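Local atomic coordinates of lipoprotein (Colwellia psychrerythraea, PDB entry 3O0Y), a protein that is of unknown function but, as a putative bacterial lipoprotein from a family grouped with metallopeptidases, may have a peptidase-like activity. Residues Asp147-Met152 against His218-Val223; Leu295-Leu300 against Val593-Leu598; Ala581-Val586 against Asn603-Asn608. One frame throughout, in Å; residues are numbered along the deposited sequence.

Following the chain from the N terminus, interaction 1 comes first: it closes a largely helical loop of 65 residues by setting helix 144-154 against helix 219-228, and it is complete before interaction 2 opens. Interaction 2 spans 292 residues, joining the end of helix 284-296 to the start of helix 595-608. Interaction 3 begins inside that long loop, at 581-586, and ends beyond it, at 603-608, so the two cross instead of nesting. They share helix 595-608, one at its first turn and the other near its C-terminal end, with centres about 18 Å apart. Interaction 1 lies on the opposite side of the chain's centre, about 35 and 44 Å from them, centre to centre.

Interaction 1 of 3, residues Asp147-Met152 against His218-Val223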
loop_
_atom_site.group_PDB
_atom_site.type_symbol
_atom_site.label_atom_id
_atom_site.label_comp_id
_atom_site.label_asym_id
_atom_site.label_seq_id
_atom_site.Cartn_x
_atom_site.Cartn_y
_atom_site.Cartn_z
ATOM N N ASP A 147 11.853 3.121 2.027
ATOM C CA ASP A 147 11.554 1.869 1.299
ATOM C C ASP A 147 12.755 1.126 0.712
ATOM O O ASP A 147 12.690 -0.070 0.545
ATOM C CB ASP A 147 10.517 2.045 0.205
ATOM C CG ASP A 147 9.196 2.610 0.769
ATOM O OD1 ASP A 147 8.794 2.188 1.881
ATOM O OD2 ASP A 147 8.673 3.549 0.154
ATOM N N ILE A 148 13.795 1.805 0.308
ATOM C CA ILE A 148 14.907 1.087 -0.312
ATOM C C ILE A 148 15.566 0.198 0.768
ATOM O O ILE A 148 15.837 -1.001 0.542
ATOM C CB ILE A 148 15.855 2.060 -0.960
ATOM C CG1 ILE A 148 15.245 2.628 -2.253
ATOM C CG2 ILE A 148 17.263 1.405 -1.284
ATOM C CD1 ILE A 148 16.054 3.795 -2.723
ATOM N N PRO A 149 15.776 0.717 1.993
ATOM C CA PRO A 149 16.310 -0.227 3.038
ATOM C C PRO A 149 15.391 -1.389 3.318
ATOM O O PRO A 149 15.833 -2.531 3.473
ATOM C CB PRO A 149 16.449 0.654 4.274
ATOM C CG PRO A 149 16.697 1.975 3.736
ATOM C CD PRO A 149 15.849 2.115 2.465
ATOM N N ARG A 150 14.084 -1.140 3.322
ATOM C CA ARG A 150 13.135 -2.248 3.527
ATOM C C ARG A 150 13.223 -3.353 2.445
ATOM O O ARG A 150 13.184 -4.559 2.758
ATOM C CB ARG A 150 11.663 -1.724 3.678
ATOM C CG ARG A 150 10.603 -2.847 3.880
ATOM C CD ARG A 150 10.087 -3.237 5.343
ATOM N NE ARG A 150 8.930 -4.207 5.300
ATOM C CZ ARG A 150 8.523 -5.071 6.256
ATOM N NH1 ARG A 150 9.121 -5.210 7.464
ATOM N NH2 ARG A 150 7.477 -5.830 5.965
ATOM N N VAL A 151 13.307 -2.943 1.181
ATOM C CA VAL A 151 13.403 -3.905 0.073
ATOM C C VAL A 151 14.706 -4.701 0.200
ATOM O O VAL A 151 14.732 -5.926 -0.001
ATOM C CB VAL A 151 13.266 -3.259 -1.309
ATOM C CG1 VAL A 151 13.656 -4.257 -2.455
ATOM C CG2 VAL A 151 11.840 -2.714 -1.518
ATOM N N MET A 152 15.780 -3.965 0.455
ATOM C CA MET A 152 17.088 -4.589 0.539
ATOM C C MET A 152 17.136 -5.610 1.683
ATOM O O MET A 152 17.762 -6.654 1.548
ATOM C CB MET A 152 18.181 -3.530 0.701
ATOM C CG MET A 152 18.483 -2.700 -0.567
ATOM S SD MET A 152 19.864 -1.494 -0.448
ATOM C CE MET A 152 21.194 -2.756 -0.107
ATOM N N HIS A 218 23.928 -2.074 12.843
ATOM C CA HIS A 218 22.817 -1.593 12.046
ATOM C C HIS A 218 22.036 -2.786 11.459
ATOM O O HIS A 218 22.616 -3.851 11.108
ATOM C CB HIS A 218 23.320 -0.697 10.931
ATOM C CG HIS A 218 22.241 0.121 10.301
ATOM N ND1 HIS A 218 21.489 -0.335 9.226
ATOM C CD2 HIS A 218 21.775 1.358 10.610
ATOM C CE1 HIS A 218 20.582 0.590 8.929
ATOM N NE2 HIS A 218 20.730 1.626 9.752
ATOM N N PRO A 219 20.710 -2.598 11.218
ATOM C CA PRO A 219 20.008 -3.717 10.584
ATOM C C PRO A 219 20.556 -4.155 9.246
ATOM O O PRO A 219 20.437 -5.333 8.895
ATOM C CB PRO A 219 18.582 -3.195 10.456
ATOM C CG PRO A 219 18.432 -2.296 11.618
ATOM C CD PRO A 219 19.743 -1.631 11.806
ATOM N N PHE A 220 21.111 -3.245 8.479
ATOM C CA PHE A 220 21.730 -3.664 7.206
ATOM C C PHE A 220 22.772 -4.771 7.452
ATOM O O PHE A 220 22.914 -5.690 6.650
ATOM C CB PHE A 220 22.413 -2.486 6.518
ATOM C CG PHE A 220 21.531 -1.687 5.541
ATOM C CD1 PHE A 220 20.746 -2.276 4.594
ATOM C CD2 PHE A 220 21.615 -0.280 5.557
ATOM C CE1 PHE A 220 20.021 -1.493 3.671
ATOM C CE2 PHE A 220 20.902 0.482 4.660
ATOM C CZ PHE A 220 20.108 -0.129 3.720
ATOM N N VAL A 221 23.604 -4.587 8.490
ATOM C CA VAL A 221 24.603 -5.617 8.917
ATOM C C VAL A 221 23.956 -6.864 9.525
ATOM O O VAL A 221 24.286 -7.991 9.156
ATOM C CB VAL A 221 25.561 -5.062 9.937
ATOM C CG1 VAL A 221 26.621 -6.156 10.280
ATOM C CG2 VAL A 221 26.186 -3.767 9.403
ATOM N N ASN A 222 23.063 -6.687 10.491
ATOM C CA ASN A 222 22.467 -7.836 11.164
ATOM C C ASN A 222 21.632 -8.751 10.245
ATOM O O ASN A 222 21.671 -9.985 10.362
ATOM C CB ASN A 222 21.677 -7.351 12.396
ATOM C CG ASN A 222 22.579 -6.827 13.543
ATOM O OD1 ASN A 222 22.145 -5.999 14.358
ATOM N ND2 ASN A 222 23.768 -7.332 13.631
ATOM N N VAL A 223 20.867 -8.153 9.322
ATOM C CA VAL A 223 20.186 -8.928 8.321
ATOM C C VAL A 223 21.169 -9.670 7.457
ATOM O O VAL A 223 20.995 -10.831 7.154
ATOM C CB VAL A 223 19.306 -7.992 7.428
ATOM C CG1 VAL A 223 18.814 -8.804 6.209
ATOM C CG2 VAL A 223 18.158 -7.391 8.345
#
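P149 and F220 mark the closest backbone approach of segments 147-152 and 218-223, with their CA atoms 7.7 Å apart, and no hydrogen bond spans the gap, so the contact is made by side chains. F220 reaches across with the far end of its ring. Its CZ lies 3.8 Å from P149 CB, while its CE1 lies 4.0 Å from M152 CB, which sits at the ring edge near the ring plane. The M152 chain leaves with CG anti to the carbonyl carbon (chi1 -73°) and bends at chi3 (62°), which brings both SD and CE close to F220 CE1. The sulfur is 5.2 Å from the F220 ring centroid and stands obliquely to the ring, a Met-aromatic contact. With an alanine in place of F220 the ring would be gone, and a gap would probably open between the helices, leaving the M152 sulfur without its aromatic partner. The root of F220 is fixed by its own helix start: F220 N donates to H218 ND1 over 3.0 Å, nearly straight at 169°. V250 of helix 236-268 and L171 of helix 161-172 also touch F220, in keeping with the buried setting. The arrangement is helix-to-helix apolar packing in a mostly helical part of the chain: a phenylalanine bridges to a proline-kinked helix from the first turn of a helix that H218 caps at its N-cap position.

Interaction 2 of 3, residues Leu295-Leu300 against Val593-Leu598; sequences LGDSEL and VPMAVL
D297 meets the first turn of helix 595-608 through one carboxylate oxygen, and the direct contact is concentrated there. M595 N donates to D297 OD2 over 2.7 Å at 173°, an almost linear bond that reaches the oxygen on its syn side, 17° out of the carboxylate plane. The same OD2 meets carbon as well, lying close to P594 CA and M595 CG, both 3.3 Å from it. D297 is placed for this by its backbone, which leaves helix 284-296 with positive phi, and by its side chain, whose CG runs anti to the backbone N (chi1 -159°) and carries the carboxylate to the other segment. P594 occupies the N-cap position, and the carboxylate would probably be stabilised by the positive end of the helix dipole, M595 N being bonded to it directly and A596 N through a water.

The looser part is built from water. One water donates to D297 OD2 (2.7 Å) and to V593 O (2.9 Å), giving OD2 a second donor. Another donates to D297 OD1 (2.8 Å) and accepts from A596 N (3.0 Å); OD1 thus meets the helix through this water, on the side of exposed A596.

Helices close in around the junction: helix 467-483 brings A468 to D297 and Y469 to M595, helix 100-117 packs V108 on P594, and helix 555-574 sets K562 beside M595.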
loop_
_atom_site.group_PDB
_atom_site.type_symbol
_atom_site.label_atom_id
_atom_site.label_comp_id
_atom_site.label_asym_id
_atom_site.label_seq_id
_atom_site.Cartn_x
_atom_site.Cartn_y
_atom_site.Cartn_z
ATOM N N LEU A 295 -6.128 8.170 -6.877
ATOM C CA LEU A 295 -6.141 7.307 -5.686
ATOM C C LEU A 295 -7.546 6.990 -5.158
ATOM O O LEU A 295 -7.773 5.973 -4.472
ATOM C CB LEU A 295 -5.236 7.954 -4.618
ATOM C CG LEU A 295 -3.747 8.104 -4.990
ATOM C CD1 LEU A 295 -3.026 8.911 -3.886
ATOM C CD2 LEU A 295 -3.105 6.677 -5.195
ATOM N N GLY A 296 -8.516 7.871 -5.392
ATOM C CA GLY A 296 -9.890 7.536 -5.106
ATOM C C GLY A 296 -10.692 7.005 -6.237
ATOM O O GLY A 296 -11.825 6.574 -6.014
ATOM N N ASP A 297 -10.133 7.051 -7.450
ATOM C CA ASP A 297 -10.804 6.720 -8.707
ATOM C C ASP A 297 -12.198 7.358 -8.794
ATOM O O ASP A 297 -13.219 6.701 -9.055
ATOM C CB ASP A 297 -10.862 5.178 -8.838
ATOM C CG ASP A 297 -11.046 4.693 -10.263
ATOM O OD1 ASP A 297 -11.226 5.512 -11.197
ATOM O OD2 ASP A 297 -11.126 3.447 -10.409
ATOM N N SER A 298 -12.240 8.663 -8.521
ATOM C CA SER A 298 -13.444 9.385 -8.495
ATOM C C SER A 298 -13.275 10.779 -9.154
ATOM O O SER A 298 -12.196 11.395 -9.093
ATOM C CB SER A 298 -13.944 9.534 -7.055
ATOM O OG SER A 298 -15.225 10.255 -6.954
ATOM N N GLU A 299 -14.373 11.278 -9.681
ATOM C CA GLU A 299 -14.425 12.687 -10.143
ATOM C C GLU A 299 -15.355 13.525 -9.262
ATOM O O GLU A 299 -15.628 14.694 -9.547
ATOM C CB GLU A 299 -14.876 12.693 -11.596
ATOM C CG GLU A 299 -13.819 12.035 -12.491
ATOM C CD GLU A 299 -13.889 12.390 -13.941
ATOM O OE1 GLU A 299 -14.977 12.756 -14.434
ATOM O OE2 GLU A 299 -12.833 12.247 -14.585
ATOM N N LEU A 300 -15.814 12.962 -8.158
ATOM C CA LEU A 300 -16.596 13.726 -7.212
ATOM C C LEU A 300 -15.712 14.819 -6.595
ATOM O O LEU A 300 -14.464 14.726 -6.494
ATOM C CB LEU A 300 -17.175 12.790 -6.149
ATOM C CG LEU A 300 -18.193 11.713 -6.597
ATOM C CD1 LEU A 300 -18.591 10.777 -5.443
ATOM C CD2 LEU A 300 -19.442 12.318 -7.299
ATOM N N VAL A 593 -8.118 -2.801 -11.901
ATOM C CA VAL A 593 -8.534 -1.933 -13.037
ATOM C C VAL A 593 -9.217 -0.666 -12.478
ATOM O O VAL A 593 -9.692 -0.639 -11.362
ATOM C CB VAL A 593 -9.524 -2.675 -13.962
ATOM C CG1 VAL A 593 -8.824 -3.824 -14.802
ATOM C CG2 VAL A 593 -10.719 -3.306 -13.109
ATOM N N PRO A 594 -9.317 0.386 -13.290
ATOM C CA PRO A 594 -10.182 1.513 -12.962
ATOM C C PRO A 594 -11.602 1.079 -12.883
ATOM O O PRO A 594 -12.013 0.093 -13.527
ATOM C CB PRO A 594 -9.981 2.471 -14.142
ATOM C CG PRO A 594 -8.915 1.941 -14.955
ATOM C CD PRO A 594 -8.698 0.516 -14.622
ATOM N N MET A 595 -12.369 1.746 -12.036
ATOM C CA MET A 595 -13.783 1.499 -11.946
ATOM C C MET A 595 -14.537 1.472 -13.269
ATOM O O MET A 595 -15.454 0.657 -13.450
ATOM C CB MET A 595 -14.438 2.404 -10.891
ATOM C CG MET A 595 -13.968 2.059 -9.344
ATOM S SD MET A 595 -14.299 0.413 -8.642
ATOM C CE MET A 595 -12.630 -0.286 -8.945
ATOM N N ALA A 596 -14.149 2.327 -14.209
ATOM C CA ALA A 596 -14.848 2.375 -15.492
ATOM C C ALA A 596 -14.672 1.047 -16.250
ATOM O O ALA A 596 -15.618 0.568 -16.884
ATOM C CB ALA A 596 -14.340 3.522 -16.335
ATOM N N VAL A 597 -13.509 0.413 -16.111
ATOM C CA VAL A 597 -13.260 -0.837 -16.792
ATOM C C VAL A 597 -13.966 -1.984 -16.042
ATOM O O VAL A 597 -14.525 -2.885 -16.675
ATOM C CB VAL A 597 -11.751 -1.108 -16.911
ATOM C CG1 VAL A 597 -11.494 -2.507 -17.445
ATOM C CG2 VAL A 597 -11.098 -0.070 -17.813
ATOM N N LEU A 598 -13.895 -1.985 -14.722
ATOM C CA LEU A 598 -14.648 -2.971 -13.932
ATOM C C LEU A 598 -16.152 -2.887 -14.339
ATOM O O LEU A 598 -16.774 -3.918 -14.562
ATOM C CB LEU A 598 -14.470 -2.698 -12.435
ATOM C CG LEU A 598 -15.240 -3.674 -11.507
ATOM C CD1 LEU A 598 -14.864 -5.139 -11.765
ATOM C CD2 LEU A 598 -14.983 -3.278 -10.030
HETATM O O HOH W 1 -9.561 1.498 -9.380
HETATM O O HOH W 2 -12.655 4.796 -13.467
#

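Interaction 3 of 3, residues Ala581-Val586 against Asn603-Asn608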
loop_
_atom_site.group_PDB
_atom_site.type_symbol
_atom_site.label_atom_id
_atom_site.label_comp_id
_atom_site.label_asym_id
_atom_site.label_seq_id
_atom_site.Cartn_x
_atom_site.Cartn_y
_atom_site.Cartn_z
ATOM N N ALA A 581 -20.511 -16.322 -7.191
ATOM C CA ALA A 581 -19.245 -16.858 -7.679
ATOM C C ALA A 581 -18.836 -16.267 -9.014
ATOM O O ALA A 581 -17.634 -15.957 -9.235
ATOM C CB ALA A 581 -19.284 -18.402 -7.764
ATOM N N GLU A 582 -19.800 -16.145 -9.928
ATOM C CA GLU A 582 -19.523 -15.493 -11.239
ATOM C C GLU A 582 -19.193 -14.076 -11.103
ATOM O O GLU A 582 -18.315 -13.617 -11.784
ATOM C CB GLU A 582 -20.706 -15.604 -12.169
ATOM C CG GLU A 582 -20.991 -17.056 -12.582
ATOM C CD GLU A 582 -22.147 -17.168 -13.571
ATOM O OE1 GLU A 582 -22.737 -16.138 -13.990
ATOM O OE2 GLU A 582 -22.431 -18.325 -13.955
ATOM N N PHE A 583 -19.862 -13.353 -10.207
ATOM C CA PHE A 583 -19.550 -11.952 -9.972
ATOM C C PHE A 583 -18.120 -11.804 -9.485
ATOM O O PHE A 583 -17.410 -10.938 -9.927
ATOM C CB PHE A 583 -20.523 -11.360 -8.935
ATOM C CG PHE A 583 -20.217 -9.951 -8.528
ATOM C CD1 PHE A 583 -20.558 -8.929 -9.396
ATOM C CD2 PHE A 583 -19.696 -9.615 -7.295
ATOM C CE1 PHE A 583 -20.234 -7.585 -9.111
ATOM C CE2 PHE A 583 -19.390 -8.287 -6.983
ATOM C CZ PHE A 583 -19.708 -7.252 -7.902
ATOM N N HIS A 584 -17.724 -12.641 -8.544
ATOM C CA HIS A 584 -16.342 -12.613 -8.070
ATOM C C HIS A 584 -15.320 -12.901 -9.176
ATOM O O HIS A 584 -14.252 -12.328 -9.178
ATOM C CB HIS A 584 -16.158 -13.554 -6.864
ATOM C CG HIS A 584 -16.809 -13.051 -5.599
ATOM N ND1 HIS A 584 -17.255 -13.871 -4.596
ATOM C CD2 HIS A 584 -17.218 -11.797 -5.268
ATOM C CE1 HIS A 584 -17.802 -13.129 -3.643
ATOM N NE2 HIS A 584 -17.809 -11.866 -4.034
ATOM N N ASP A 585 -15.630 -13.776 -10.091
ATOM C CA ASP A 585 -14.717 -14.077 -11.175
ATOM C C ASP A 585 -14.583 -12.842 -12.084
ATOM O O ASP A 585 -13.462 -12.486 -12.487
ATOM C CB ASP A 585 -15.176 -15.230 -11.993
ATOM C CG ASP A 585 -15.012 -16.593 -11.299
ATOM O OD1 ASP A 585 -14.266 -16.762 -10.298
ATOM O OD2 ASP A 585 -15.586 -17.540 -11.885
ATOM N N VAL A 586 -15.696 -12.142 -12.349
ATOM C CA VAL A 586 -15.589 -10.915 -13.170
ATOM C C VAL A 586 -14.783 -9.853 -12.458
ATOM O O VAL A 586 -13.964 -9.129 -13.104
ATOM C CB VAL A 586 -17.034 -10.332 -13.491
ATOM C CG1 VAL A 586 -16.912 -8.959 -14.270
ATOM C CG2 VAL A 586 -17.854 -11.334 -14.231
ATOM N N ASN A 603 -20.821 -5.283 -17.053
ATOM C CA ASN A 603 -21.864 -5.119 -18.080
ATOM C C ASN A 603 -21.768 -6.133 -19.232
ATOM O O ASN A 603 -22.815 -6.693 -19.671
ATOM C CB ASN A 603 -21.853 -3.714 -18.631
ATOM C CG ASN A 603 -22.488 -2.714 -17.704
ATOM O OD1 ASN A 603 -23.313 -3.043 -16.854
ATOM N ND2 ASN A 603 -22.142 -1.448 -17.928
ATOM N N HIS A 604 -20.535 -6.473 -19.617
ATOM C CA HIS A 604 -20.315 -7.486 -20.645
ATOM C C HIS A 604 -20.843 -8.814 -20.163
ATOM O O HIS A 604 -21.502 -9.518 -20.935
ATOM C CB HIS A 604 -18.852 -7.585 -21.027
ATOM C CG HIS A 604 -18.559 -8.579 -22.118
ATOM N ND1 HIS A 604 -18.708 -8.283 -23.464
ATOM C CD2 HIS A 604 -18.067 -9.832 -22.062
ATOM C CE1 HIS A 604 -18.357 -9.338 -24.182
ATOM N NE2 HIS A 604 -17.942 -10.283 -23.360
ATOM N N TRP A 605 -20.492 -9.177 -18.929
ATOM C CA TRP A 605 -21.051 -10.371 -18.292
ATOM C C TRP A 605 -22.573 -10.354 -18.224
ATOM O O TRP A 605 -23.225 -11.321 -18.656
ATOM C CB TRP A 605 -20.372 -10.566 -16.904
ATOM C CG TRP A 605 -21.043 -11.496 -15.982
ATOM C CD1 TRP A 605 -21.153 -12.844 -16.125
ATOM C CD2 TRP A 605 -21.632 -11.174 -14.728
ATOM N NE1 TRP A 605 -21.805 -13.380 -15.053
ATOM C CE2 TRP A 605 -22.096 -12.379 -14.165
ATOM C CE3 TRP A 605 -21.784 -9.996 -13.996
ATOM C CZ2 TRP A 605 -22.693 -12.448 -12.918
ATOM C CZ3 TRP A 605 -22.378 -10.074 -12.735
ATOM C CH2 TRP A 605 -22.836 -11.311 -12.226
ATOM N N LEU A 606 -23.180 -9.265 -17.744
ATOM C CA LEU A 606 -24.653 -9.220 -17.625
ATOM C C LEU A 606 -25.300 -9.394 -19.012
ATOM O O LEU A 606 -26.308 -10.103 -19.142
ATOM C CB LEU A 606 -25.044 -7.865 -17.034
ATOM C CG LEU A 606 -24.642 -7.725 -15.572
ATOM C CD1 LEU A 606 -24.939 -6.349 -14.993
ATOM C CD2 LEU A 606 -25.253 -8.899 -14.728
ATOM N N ASP A 607 -24.699 -8.795 -20.044
ATOM C CA ASP A 607 -25.312 -8.758 -21.403
ATOM C C ASP A 607 -25.289 -10.159 -22.065
ATOM O O ASP A 607 -26.095 -10.483 -22.958
ATOM C CB ASP A 607 -24.602 -7.797 -22.321
ATOM C CG ASP A 607 -24.888 -6.335 -22.018
ATOM O OD1 ASP A 607 -25.820 -6.002 -21.246
ATOM O OD2 ASP A 607 -24.136 -5.492 -22.573
ATOM N N ASN A 608 -24.376 -10.988 -21.612
ATOM C CA ASN A 608 -24.169 -12.267 -22.231
ATOM C C ASN A 608 -24.825 -13.401 -21.414
ATOM O O ASN A 608 -24.769 -14.566 -21.804
ATOM C CB ASN A 608 -22.672 -12.434 -22.553
ATOM C CG ASN A 608 -22.214 -11.548 -23.765
ATOM O OD1 ASN A 608 -21.630 -10.447 -23.636
ATOM N ND2 ASN A 608 -22.561 -12.004 -24.944
#
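W605 of helix 595-608 lays its indole against E582, F583 and V586 of helix 580-588. CG lies anti to the backbone N (chi1 165°), which sets the ring beside these three residues. At the root, W605 CB is 3.8 Å from V586 CG2, and the same methyl comes to 3.6 Å from W605 CG. That methyl sits over the five-membered ring, 3.9 Å from its centroid, which makes a CH-pi contact; L606 CD2 covers the opposite face. Further out, W605 NE1 donates to E582 OE1 over 3.1 Å at 159°. The acceptor lies in the indole plane and is met on its anti side, yet OE1 has a stronger partner in K609, with which it forms a salt bridge. The two helices form the arms of a splayed helical hairpin near the C terminus: the axes of segments 581-586 and 603-608 run 140° apart and approach to 10.8 Å, and the indole lies between them. On the six-membered ring, CZ2 is 3.8 Å from E582 CB. CH2 comes to 4.0 Å from F583 CB. At the last corner, W605 CZ3 reaches the edge of the F583 ring at CD1, and the two side chains cross at about a right angle.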